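PDB 4QRK: hypothetical protein from Clostridium sporogenes ATCC 15579, which is of unknown function but folds as a right-handed beta-helix related to the LiaF-like cell-wall response family, and has been proposed to act in cell adhesion. Local coordinates for residues Thr25-Asn30 and Thr103-Ser108; Phe114-Ser119 and Val135-Ser140; Leu123-Val128 and Lys148-Gly153; Val168-Glu173 and Val206-Gly211. One frame throughout, in Å; residues are numbered along the deposited sequence.

Contacts 1, 3 and 4 lie in one sheet of the beta-helix, and contact 2 belongs to the sheet facing it. Strands 103-110 and 123-130 are neighbours, so contact 1 runs on into contact 3, their centres about 10 Å apart; a probable hydrogen bond of 2.7 Å joins Leu-107 N to Asn-127 O. Contact 4 follows at a further 10 Å between centres, through the adjoining strands 147-153 and 203-210. Contact 2 closes the interior from the opposite sheet: Leu-137 CD1 meets Ile-151 CD1 of contact 3 at 3.6 Å. The calcium ion is held at contact 3 by Glu-152, and the side chain of Glu-209 in contact 4 comes within about 5 Å of it.

Contact 1 of 4, residues Thr25-Asn30 and Thr103-Ser108; sequences TKLNLN and TEIKLS
Lys-26 and Glu-104 lie side by side on the outer face of two parallel strands, both reaching away from the backbone in the same direction. In each, CG stands anti to the carbonyl carbon (chi1 -68° in both), and both chains are extended beyond it. With the two extended chains side by side, the methylene end of the lysine runs past the carboxylate, Lys-26 CE lying 3.4 Å from Glu-104 OE1. The ammonium adds a long salt bridge, Lys-26 NZ to Glu-104 OE1 at 3.9 Å, while the other oxygen, OE2, is paired with Lys-24. Further along the same face Asn-28 lies alongside Lys-106, its OD1 resting 3.6 Å from the lysine CD; its ND2 makes a weak hydrogen bond to Glu-73. The pairing joins two adjacent coils of the right-handed beta-helix, brought into parallel register although 72 residues separate the segments: Thr-25 faces Thr-103 and each following residue its counterpart. Five backbone hydrogen bonds stitch the pair, among them Lys-106 N to Leu-27 O at 2.8 Å. On the opposite face the aliphatic groups point into the interior. Leu-27 CD2 meets Ile-105 CG2 at 4.2 Å, and both side chains also touch Leu-97 of the other sheet. Leu-29 and Leu-107 likewise stand side by side, although Leu-107 has two conformers and its exact separation is doubtful. At the start of the row Thr-25 CB is 3.9 Å from Thr-103 OG1, a hydroxyl hydrogen-bonded to the carbonyl of Ile-101.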
# COMPACT_ATOMS: atom_id res chain seq x y z
N THR A 25 9.14 5.43 -10.45
CA THR A 25 8.48 4.11 -10.44
C THR A 25 6.97 4.30 -10.28
O THR A 25 6.51 5.02 -9.38
CB THR A 25 8.93 3.25 -9.25
OG1 THR A 25 10.31 2.94 -9.37
CG2 THR A 25 8.16 1.94 -9.21
N LYS A 26 6.20 3.66 -11.15
CA LYS A 26 4.75 3.56 -10.99
C LYS A 26 4.40 2.07 -10.83
O LYS A 26 4.43 1.32 -11.79
CB LYS A 26 4.02 4.16 -12.18
CG LYS A 26 4.16 5.67 -12.32
CD LYS A 26 3.14 6.24 -13.32
CE LYS A 26 3.12 7.77 -13.31
NZ LYS A 26 1.93 8.33 -14.03
N LEU A 27 4.15 1.67 -9.60
CA LEU A 27 3.94 0.28 -9.25
C LEU A 27 2.44 0.02 -9.20
O LEU A 27 1.68 0.76 -8.55
CB LEU A 27 4.59 -0.05 -7.91
CG LEU A 27 4.42 -1.46 -7.33
CD1 LEU A 27 5.06 -2.45 -8.23
CD2 LEU A 27 5.02 -1.58 -5.92
N ASN A 28 2.01 -0.99 -9.94
CA ASN A 28 0.61 -1.32 -9.99
C ASN A 28 0.45 -2.78 -9.65
O ASN A 28 1.00 -3.65 -10.34
CB ASN A 28 0.02 -0.94 -11.36
CG ASN A 28 -1.47 -1.30 -11.49
OD1 ASN A 28 -2.23 -1.13 -10.55
ND2 ASN A 28 -1.87 -1.80 -12.64
N LEU A 29 -0.23 -3.06 -8.54
CA LEU A 29 -0.35 -4.43 -8.01
C LEU A 29 -1.81 -4.91 -8.01
O LEU A 29 -2.72 -4.22 -7.53
CB LEU A 29 0.23 -4.51 -6.60
CG LEU A 29 1.70 -4.15 -6.41
CD1 LEU A 29 2.15 -4.15 -4.95
CD2 LEU A 29 2.63 -5.09 -7.15
N ASN A 30 -2.05 -6.07 -8.60
CA ASN A 30 -3.39 -6.69 -8.60
C ASN A 30 -3.30 -8.02 -7.95
O ASN A 30 -2.68 -8.92 -8.50
CB ASN A 30 -3.91 -6.86 -10.01
CG ASN A 30 -3.94 -5.58 -10.74
OD1 ASN A 30 -4.69 -4.69 -10.37
ND2 ASN A 30 -3.10 -5.44 -11.76
N THR A 103 8.23 7.46 -6.25
CA THR A 103 7.40 6.27 -6.39
C THR A 103 5.91 6.53 -6.16
O THR A 103 5.53 7.21 -5.22
CB THR A 103 7.85 5.19 -5.36
OG1 THR A 103 9.20 4.81 -5.64
CG2 THR A 103 6.98 3.95 -5.43
N GLU A 104 5.10 6.00 -7.06
CA GLU A 104 3.64 5.97 -6.91
C GLU A 104 3.26 4.52 -6.85
O GLU A 104 3.86 3.70 -7.55
CB GLU A 104 2.98 6.61 -8.12
CG GLU A 104 3.24 8.09 -8.21
CD GLU A 104 2.62 8.69 -9.48
OE1 GLU A 104 1.82 7.98 -10.15
OE2 GLU A 104 2.93 9.87 -9.79
N ILE A 105 2.30 4.20 -5.99
CA ILE A 105 1.89 2.81 -5.77
C ILE A 105 0.39 2.73 -5.86
O ILE A 105 -0.30 3.50 -5.21
CB ILE A 105 2.37 2.24 -4.40
CG1 ILE A 105 3.88 2.29 -4.30
CG2 ILE A 105 1.95 0.78 -4.24
CD1 ILE A 105 4.41 1.98 -2.91
N LYS A 106 -0.11 1.82 -6.67
CA LYS A 106 -1.51 1.54 -6.75
C LYS A 106 -1.72 0.06 -6.48
O LYS A 106 -1.04 -0.80 -7.06
CB LYS A 106 -2.06 1.92 -8.12
CG LYS A 106 -3.53 1.60 -8.24
CD LYS A 106 -4.10 1.81 -9.64
CE LYS A 106 -5.64 1.75 -9.57
NZ LYS A 106 -6.15 0.58 -8.77
N LEU A 107 -2.62 -0.22 -5.55
CA LEU A 107 -2.92 -1.58 -5.12
C LEU A 107 -4.41 -1.89 -5.17
O LEU A 107 -5.21 -1.19 -4.57
CB LEU A 107 -2.46 -1.78 -3.68
CG LEU A 107 -1.09 -1.20 -3.37
CD1 LEU A 107 -0.76 -1.35 -1.93
CD2 LEU A 107 -0.09 -1.95 -4.16
N SER A 108 -4.75 -2.97 -5.85
CA SER A 108 -6.08 -3.55 -5.79
C SER A 108 -5.94 -4.94 -5.18
O SER A 108 -5.38 -5.84 -5.82
CB SER A 108 -6.67 -3.63 -7.19
OG SER A 108 -7.98 -4.15 -7.14

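Contact 2 of 4, residues Phe114-Ser119 and Val135-Ser140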
# COMPACT_ATOMS: atom_id res chain seq x y z
N PHE A 114 -2.60 -6.95 3.90
CA PHE A 114 -1.61 -6.09 3.25
C PHE A 114 -0.83 -5.34 4.34
O PHE A 114 -1.42 -4.64 5.18
CB PHE A 114 -2.31 -5.10 2.34
CG PHE A 114 -1.38 -4.04 1.75
CD1 PHE A 114 -0.16 -4.39 1.21
CD2 PHE A 114 -1.75 -2.71 1.75
CE1 PHE A 114 0.70 -3.42 0.69
CE2 PHE A 114 -0.90 -1.74 1.23
CZ PHE A 114 0.32 -2.09 0.71
N LYS A 115 0.47 -5.49 4.31
CA LYS A 115 1.36 -4.83 5.26
C LYS A 115 2.46 -4.14 4.50
O LYS A 115 3.11 -4.72 3.60
CB LYS A 115 1.97 -5.84 6.22
CG LYS A 115 1.01 -6.59 7.12
CD LYS A 115 1.82 -7.35 8.18
CE LYS A 115 1.07 -8.47 8.88
NZ LYS A 115 -0.40 -8.26 8.96
N ALA A 116 2.67 -2.87 4.81
CA ALA A 116 3.70 -2.11 4.11
C ALA A 116 4.40 -1.08 4.98
O ALA A 116 3.76 -0.28 5.68
CB ALA A 116 3.14 -1.41 2.84
N ASP A 117 5.71 -1.11 4.90
CA ASP A 117 6.53 -0.06 5.46
C ASP A 117 6.97 0.79 4.33
O ASP A 117 7.85 0.40 3.56
CB ASP A 117 7.76 -0.61 6.16
CG ASP A 117 8.65 0.51 6.73
OD1 ASP A 117 8.17 1.66 6.85
OD2 ASP A 117 9.83 0.26 7.02
N LEU A 118 6.39 1.99 4.24
CA LEU A 118 6.75 2.92 3.18
C LEU A 118 7.44 4.15 3.76
O LEU A 118 7.59 5.15 3.09
CB LEU A 118 5.51 3.36 2.41
CG LEU A 118 4.65 2.26 1.77
CD1 LEU A 118 3.36 2.80 1.17
CD2 LEU A 118 5.42 1.38 0.75
N SER A 119 7.89 4.05 4.99
CA SER A 119 8.53 5.19 5.66
C SER A 119 9.87 5.54 5.06
O SER A 119 10.31 6.63 5.24
CB SER A 119 8.71 4.93 7.14
OG SER A 119 9.51 3.77 7.36
N VAL A 135 -5.44 -3.83 6.23
CA VAL A 135 -4.38 -2.98 5.73
C VAL A 135 -3.62 -2.41 6.92
O VAL A 135 -4.23 -1.84 7.84
CB VAL A 135 -4.95 -1.80 4.94
CG1 VAL A 135 -3.86 -0.82 4.57
CG2 VAL A 135 -5.66 -2.28 3.71
N ASP A 136 -2.30 -2.55 6.93
CA ASP A 136 -1.43 -1.92 7.97
C ASP A 136 -0.29 -1.24 7.27
O ASP A 136 0.53 -1.92 6.60
CB ASP A 136 -0.86 -2.95 8.97
CG ASP A 136 -1.92 -3.59 9.84
OD1 ASP A 136 -2.56 -4.58 9.40
OD2 ASP A 136 -2.09 -3.13 10.99
N LEU A 137 -0.21 0.08 7.38
CA LEU A 137 0.69 0.88 6.59
C LEU A 137 1.46 1.84 7.44
O LEU A 137 0.85 2.60 8.23
CB LEU A 137 -0.08 1.76 5.60
CG LEU A 137 -0.77 1.21 4.39
CD1 LEU A 137 -1.56 2.34 3.76
CD2 LEU A 137 0.31 0.70 3.47
N ASP A 138 2.77 1.82 7.29
CA ASP A 138 3.63 2.78 7.92
C ASP A 138 4.00 3.77 6.85
O ASP A 138 4.75 3.49 5.93
CB ASP A 138 4.87 2.14 8.52
CG ASP A 138 5.70 3.12 9.33
OD1 ASP A 138 5.63 4.35 9.04
OD2 ASP A 138 6.40 2.66 10.26
N ILE A 139 3.42 4.95 6.95
CA ILE A 139 3.79 6.04 6.06
C ILE A 139 4.24 7.20 6.92
O ILE A 139 3.82 8.33 6.74
CB ILE A 139 2.65 6.45 5.12
CG1 ILE A 139 1.35 6.55 5.86
CG2 ILE A 139 2.43 5.40 4.06
CD1 ILE A 139 0.26 7.29 5.07
N SER A 140 5.18 6.92 7.82
CA SER A 140 5.64 7.89 8.81
C SER A 140 7.00 8.50 8.44
O SER A 140 7.69 9.06 9.26
CB SER A 140 5.69 7.22 10.21
OG SER A 140 6.73 6.24 10.30
O HOH W 1 -2.37 -6.30 7.60
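Phe-114 crosses Val-135 and Leu-137 of the neighbouring parallel strand at a slant. From CB the side chain leaves with CG anti to the backbone N (chi1 173°), and the contacts across the pair begin on the ring. CD2 comes 4.0 Å from Val-135 CG1. Next along that side, CE2 lies 3.5 Å from Leu-137 CD2, and CZ, at the tip, reaches the same methyl at 3.9 Å; both partners approach obliquely. Leu-137 CD2 also fits against Ala-116 CB at 3.6 Å, so a single methyl bridges the ring and the small alanine. Outside, Lys-115 and Asp-136 are linked through a water that donates to Asp-136 OD1 and to Phe-114 O and accepts from Lys-115 NZ. Where each strand ends, an aspartate forms an Asx turn: Asp-117 OD1 takes Ser-119 N at 3.0 Å and Asp-138 OD1 takes Ser-140 N at 2.9 Å, the same turn repeated on successive coils of the beta-helix. Strands 35-42 and 157-162 flank the pair within its sheet, and the phenyl ring touches Leu-107 and Leu-109 of strand 103-110 and Val-128 and Met-130 of strand 123-130, in the facing sheet.

Contact 3 of 4, residues Leu123-Val128 and Lys148-Gly153; sequences LKELNV and KVNIEG. With CA (calcium ion), chain B.
Asn-127 and Asn-150 stand in register on adjacent parallel strands, successive coils of the right-handed beta-helix, and their hydrogen-bonded amides recall the asparagine ladders of such folds. The polar contacts form a chain along the outer face. Asn-150 ND2 donates to Asn-127 OD1 at 2.9 Å, and the two amide planes are turned only 22° apart. The donor sits above the carbonyl plane of Asn-127, and the bond is bent. In both asparagines CG is anti to the carbonyl carbon. Asn-127 passes the chain on: its ND2 donates, close to its own amide plane, to Glu-125 OE2 at 3.0 Å, entering from above the carboxylate plane. Asn-207 continues the row on the far side of Asn-150. Backbone bonds tie the strands from Lys-124 O to Glu-152 N; Asn-150 uses both its N and its O toward this one strand, donating to Leu-126 O and accepting from Val-128 N, each 2.8 Å. The apolar contacts lie on the interior face, where Leu-126 CD2 touches Val-149 CG1 at 4.1 Å and Val-128 CB approaches Ile-151 CG1, with Leu-137 of the opposite sheet packed against Leu-126 and Ile-151. Metal binding occupies the end of strand 147-153: the extended Glu-152 binds the calcium ion through both carboxylate oxygens, OE1 at 2.7 Å and OE2 at 2.9 Å, beside four waters and one atom from elsewhere in the structure.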
# COMPACT_ATOMS: atom_id res chain seq x y z
N LEU A 123 8.01 8.43 -1.47
CA LEU A 123 6.65 8.20 -1.88
C LEU A 123 5.99 9.48 -2.39
O LEU A 123 6.10 10.53 -1.76
CB LEU A 123 5.88 7.64 -0.69
CG LEU A 123 4.45 7.20 -0.92
CD1 LEU A 123 4.43 6.05 -1.92
CD2 LEU A 123 3.80 6.82 0.44
N LYS A 124 5.26 9.38 -3.50
CA LYS A 124 4.47 10.52 -3.99
C LYS A 124 2.97 10.24 -3.84
O LYS A 124 2.19 11.11 -3.49
CB LYS A 124 4.74 10.83 -5.46
CG LYS A 124 6.21 10.98 -5.84
CD LYS A 124 6.88 12.17 -5.17
CE LYS A 124 8.36 11.86 -4.94
NZ LYS A 124 9.22 13.06 -4.71
N GLU A 125 2.55 9.03 -4.18
CA GLU A 125 1.14 8.77 -4.13
C GLU A 125 0.92 7.31 -3.84
O GLU A 125 1.70 6.47 -4.29
CB GLU A 125 0.44 9.20 -5.43
CG GLU A 125 -1.07 8.96 -5.39
CD GLU A 125 -1.82 9.74 -6.47
OE1 GLU A 125 -1.16 10.49 -7.22
OE2 GLU A 125 -3.07 9.60 -6.55
N LEU A 126 -0.12 7.04 -3.07
CA LEU A 126 -0.53 5.68 -2.75
C LEU A 126 -2.03 5.60 -2.87
O LEU A 126 -2.73 6.44 -2.31
CB LEU A 126 -0.16 5.34 -1.33
CG LEU A 126 -0.60 3.97 -0.82
CD1 LEU A 126 0.13 2.84 -1.55
CD2 LEU A 126 -0.37 3.86 0.69
N ASN A 127 -2.49 4.63 -3.65
CA ASN A 127 -3.89 4.30 -3.77
C ASN A 127 -4.08 2.83 -3.47
O ASN A 127 -3.47 1.97 -4.12
CB ASN A 127 -4.40 4.58 -5.20
CG ASN A 127 -4.57 6.05 -5.45
OD1 ASN A 127 -5.56 6.65 -5.03
ND2 ASN A 127 -3.57 6.67 -6.06
N VAL A 128 -4.92 2.54 -2.48
CA VAL A 128 -5.18 1.15 -2.07
C VAL A 128 -6.65 0.88 -2.10
O VAL A 128 -7.41 1.63 -1.50
CB VAL A 128 -4.71 0.94 -0.61
CG1 VAL A 128 -5.04 -0.44 -0.12
CG2 VAL A 128 -3.22 1.14 -0.51
N LYS A 148 -0.01 12.12 -1.43
CA LYS A 148 -1.43 11.88 -1.51
C LYS A 148 -1.66 10.40 -1.21
O LYS A 148 -1.05 9.56 -1.83
CB LYS A 148 -1.90 12.24 -2.93
CG LYS A 148 -3.38 12.38 -3.09
CD LYS A 148 -3.75 13.79 -3.56
CE LYS A 148 -5.25 14.08 -3.41
NZ LYS A 148 -5.71 14.29 -1.99
N VAL A 149 -2.50 10.10 -0.23
CA VAL A 149 -2.83 8.73 0.12
C VAL A 149 -4.33 8.52 0.09
O VAL A 149 -5.07 9.23 0.76
CB VAL A 149 -2.30 8.36 1.50
CG1 VAL A 149 -2.71 6.94 1.90
CG2 VAL A 149 -0.79 8.49 1.53
N ASN A 150 -4.77 7.54 -0.68
CA ASN A 150 -6.20 7.18 -0.74
C ASN A 150 -6.37 5.71 -0.40
O ASN A 150 -5.78 4.85 -1.05
CB ASN A 150 -6.78 7.47 -2.14
CG ASN A 150 -6.56 8.93 -2.57
OD1 ASN A 150 -7.13 9.85 -1.99
ND2 ASN A 150 -5.69 9.15 -3.57
N ILE A 151 -7.19 5.42 0.62
CA ILE A 151 -7.41 4.02 1.03
C ILE A 151 -8.90 3.72 1.09
O ILE A 151 -9.67 4.44 1.71
CB ILE A 151 -6.79 3.74 2.43
CG1 ILE A 151 -5.28 4.00 2.42
CG2 ILE A 151 -7.00 2.32 2.81
CD1 ILE A 151 -4.67 4.18 3.76
N GLU A 152 -9.30 2.67 0.41
CA GLU A 152 -10.71 2.32 0.38
C GLU A 152 -10.87 0.81 0.64
O GLU A 152 -10.32 -0.02 -0.09
CB GLU A 152 -11.30 2.76 -0.96
CG GLU A 152 -12.79 2.55 -1.06
CD GLU A 152 -13.36 3.02 -2.38
OE1 GLU A 152 -12.57 3.30 -3.32
OE2 GLU A 152 -14.62 3.11 -2.45
N GLY A 153 -11.61 0.47 1.70
CA GLY A 153 -11.79 -0.89 2.14
C GLY A 153 -13.26 -1.24 2.18
O GLY A 153 -14.11 -0.39 2.43
CA CA B . -14.44 4.03 -5.19
O HOH W 2 -15.97 3.52 -7.17
O HOH W 3 -13.47 6.13 -5.62
O HOH W 4 -14.68 6.03 -3.32
O HOH W 5 -16.92 4.09 -4.44

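Contact 4 of 4, residues Val168-Glu173 and Val206-Gly211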
# COMPACT_ATOMS: atom_id res chain seq x y z
N VAL A 168 -0.00 16.49 8.46
CA VAL A 168 -0.91 15.45 8.03
C VAL A 168 -2.37 15.88 8.24
O VAL A 168 -2.75 16.43 9.29
CB VAL A 168 -0.63 14.14 8.83
CG1 VAL A 168 -1.57 13.06 8.45
CG2 VAL A 168 0.77 13.67 8.60
N LYS A 169 -3.18 15.66 7.21
CA LYS A 169 -4.62 15.80 7.31
C LYS A 169 -5.27 14.56 6.78
O LYS A 169 -4.94 14.13 5.67
CB LYS A 169 -5.08 17.04 6.52
CG LYS A 169 -6.57 17.33 6.57
CD LYS A 169 -6.79 18.68 5.90
CE LYS A 169 -8.22 19.16 5.89
NZ LYS A 169 -8.26 20.62 5.52
N ILE A 170 -6.19 14.00 7.56
CA ILE A 170 -6.85 12.73 7.23
C ILE A 170 -8.35 12.94 7.22
O ILE A 170 -8.93 13.40 8.21
CB ILE A 170 -6.61 11.63 8.28
CG1 ILE A 170 -5.11 11.42 8.51
CG2 ILE A 170 -7.26 10.28 7.84
CD1 ILE A 170 -4.67 11.92 9.82
N LYS A 171 -8.97 12.63 6.10
CA LYS A 171 -10.43 12.50 6.07
C LYS A 171 -10.75 11.03 6.23
O LYS A 171 -10.38 10.21 5.40
CB LYS A 171 -11.00 13.09 4.77
CG LYS A 171 -12.53 12.98 4.66
CD LYS A 171 -13.04 13.70 3.41
CE LYS A 171 -14.56 13.87 3.43
NZ LYS A 171 -15.05 14.93 2.48
N ALA A 172 -11.41 10.68 7.33
CA ALA A 172 -11.68 9.27 7.63
C ALA A 172 -13.17 9.05 7.75
O ALA A 172 -13.83 9.61 8.64
CB ALA A 172 -10.98 8.82 8.88
N GLU A 173 -13.67 8.23 6.82
CA GLU A 173 -15.08 7.89 6.71
C GLU A 173 -15.34 6.40 6.83
O GLU A 173 -14.70 5.57 6.17
CB GLU A 173 -15.60 8.39 5.37
CG GLU A 173 -15.79 9.90 5.37
CD GLU A 173 -15.87 10.49 3.99
OE1 GLU A 173 -15.23 9.95 3.06
OE2 GLU A 173 -16.58 11.51 3.86
N VAL A 206 -4.56 12.51 3.42
CA VAL A 206 -4.99 11.11 3.47
C VAL A 206 -6.51 11.03 3.45
O VAL A 206 -7.18 11.66 4.26
CB VAL A 206 -4.44 10.42 4.75
CG1 VAL A 206 -4.76 8.96 4.74
CG2 VAL A 206 -2.93 10.58 4.85
N ASN A 207 -7.04 10.29 2.49
CA ASN A 207 -8.44 9.92 2.50
C ASN A 207 -8.58 8.42 2.79
O ASN A 207 -7.95 7.62 2.11
CB ASN A 207 -9.06 10.32 1.16
CG ASN A 207 -9.16 11.83 1.00
OD1 ASN A 207 -8.23 12.49 0.55
ND2 ASN A 207 -10.29 12.37 1.40
N ILE A 208 -9.35 8.07 3.81
CA ILE A 208 -9.55 6.65 4.18
C ILE A 208 -11.03 6.40 4.28
O ILE A 208 -11.74 7.15 4.95
CB ILE A 208 -8.96 6.27 5.56
CG1 ILE A 208 -7.51 6.71 5.68
CG2 ILE A 208 -9.00 4.71 5.73
CD1 ILE A 208 -6.88 6.42 7.03
N GLU A 209 -11.49 5.36 3.60
CA GLU A 209 -12.90 4.99 3.63
C GLU A 209 -12.95 3.52 4.00
O GLU A 209 -12.19 2.71 3.46
CB GLU A 209 -13.55 5.16 2.25
CG GLU A 209 -13.59 6.58 1.70
CD GLU A 209 -14.23 6.63 0.30
OE1 GLU A 209 -13.62 6.15 -0.67
OE2 GLU A 209 -15.36 7.15 0.18
N ALA A 210 -13.85 3.19 4.89
CA ALA A 210 -14.06 1.78 5.25
C ALA A 210 -15.55 1.53 5.25
O ALA A 210 -16.30 2.27 5.85
CB ALA A 210 -13.47 1.47 6.62
N GLY A 211 -15.98 0.48 4.60
CA GLY A 211 -17.40 0.13 4.63
C GLY A 211 -17.79 -0.34 6.02
O GLY A 211 -18.53 0.32 6.73
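Ile-170 packs against Val-206 and Ile-208 on the interior face of this strand pair. Its CG1 branch meets Val-206 CB at 3.9 Å, and its CG2 branch reaches Ile-208 CD1 at 4.0 Å, so the two branches of one isoleucine span two residues of the neighbouring strand. Ile-170 CG2 stands anti to the backbone N and CG1 anti to the carbonyl carbon (chi1 -55°), which spreads them over that row. Leu-162 and Ile-217, from the opposite sheet, close over Ile-170. Backbone hydrogen bonds number five, from Val-206 N to Lys-169 O through to Ala-210 N with Glu-173 O, the first of these 2.8 Å long. They join strands 167-174 and 203-210 of the right-handed beta-helix in parallel register, with a twist of 17° between their directions, and strand 147-153 continues the sheet beyond Val-206. The outer face carries the polar and charged side chains. Lys-171 crosses Asn-207, a contact left doubtful in detail by the two conformers of the asparagine. Glu-173 and Glu-209 run side by side, their carboxylate planes 35° apart, and bring like charges close, with Glu-173 OE1 to Glu-209 OE2 at 4.0 Å. That repulsion is probably eased in part by Lys-171, whose NZ forms a long salt bridge with Glu-173 OE2, and perhaps by the calcium ion, which lies about 5 Å from the side chain of Glu-209.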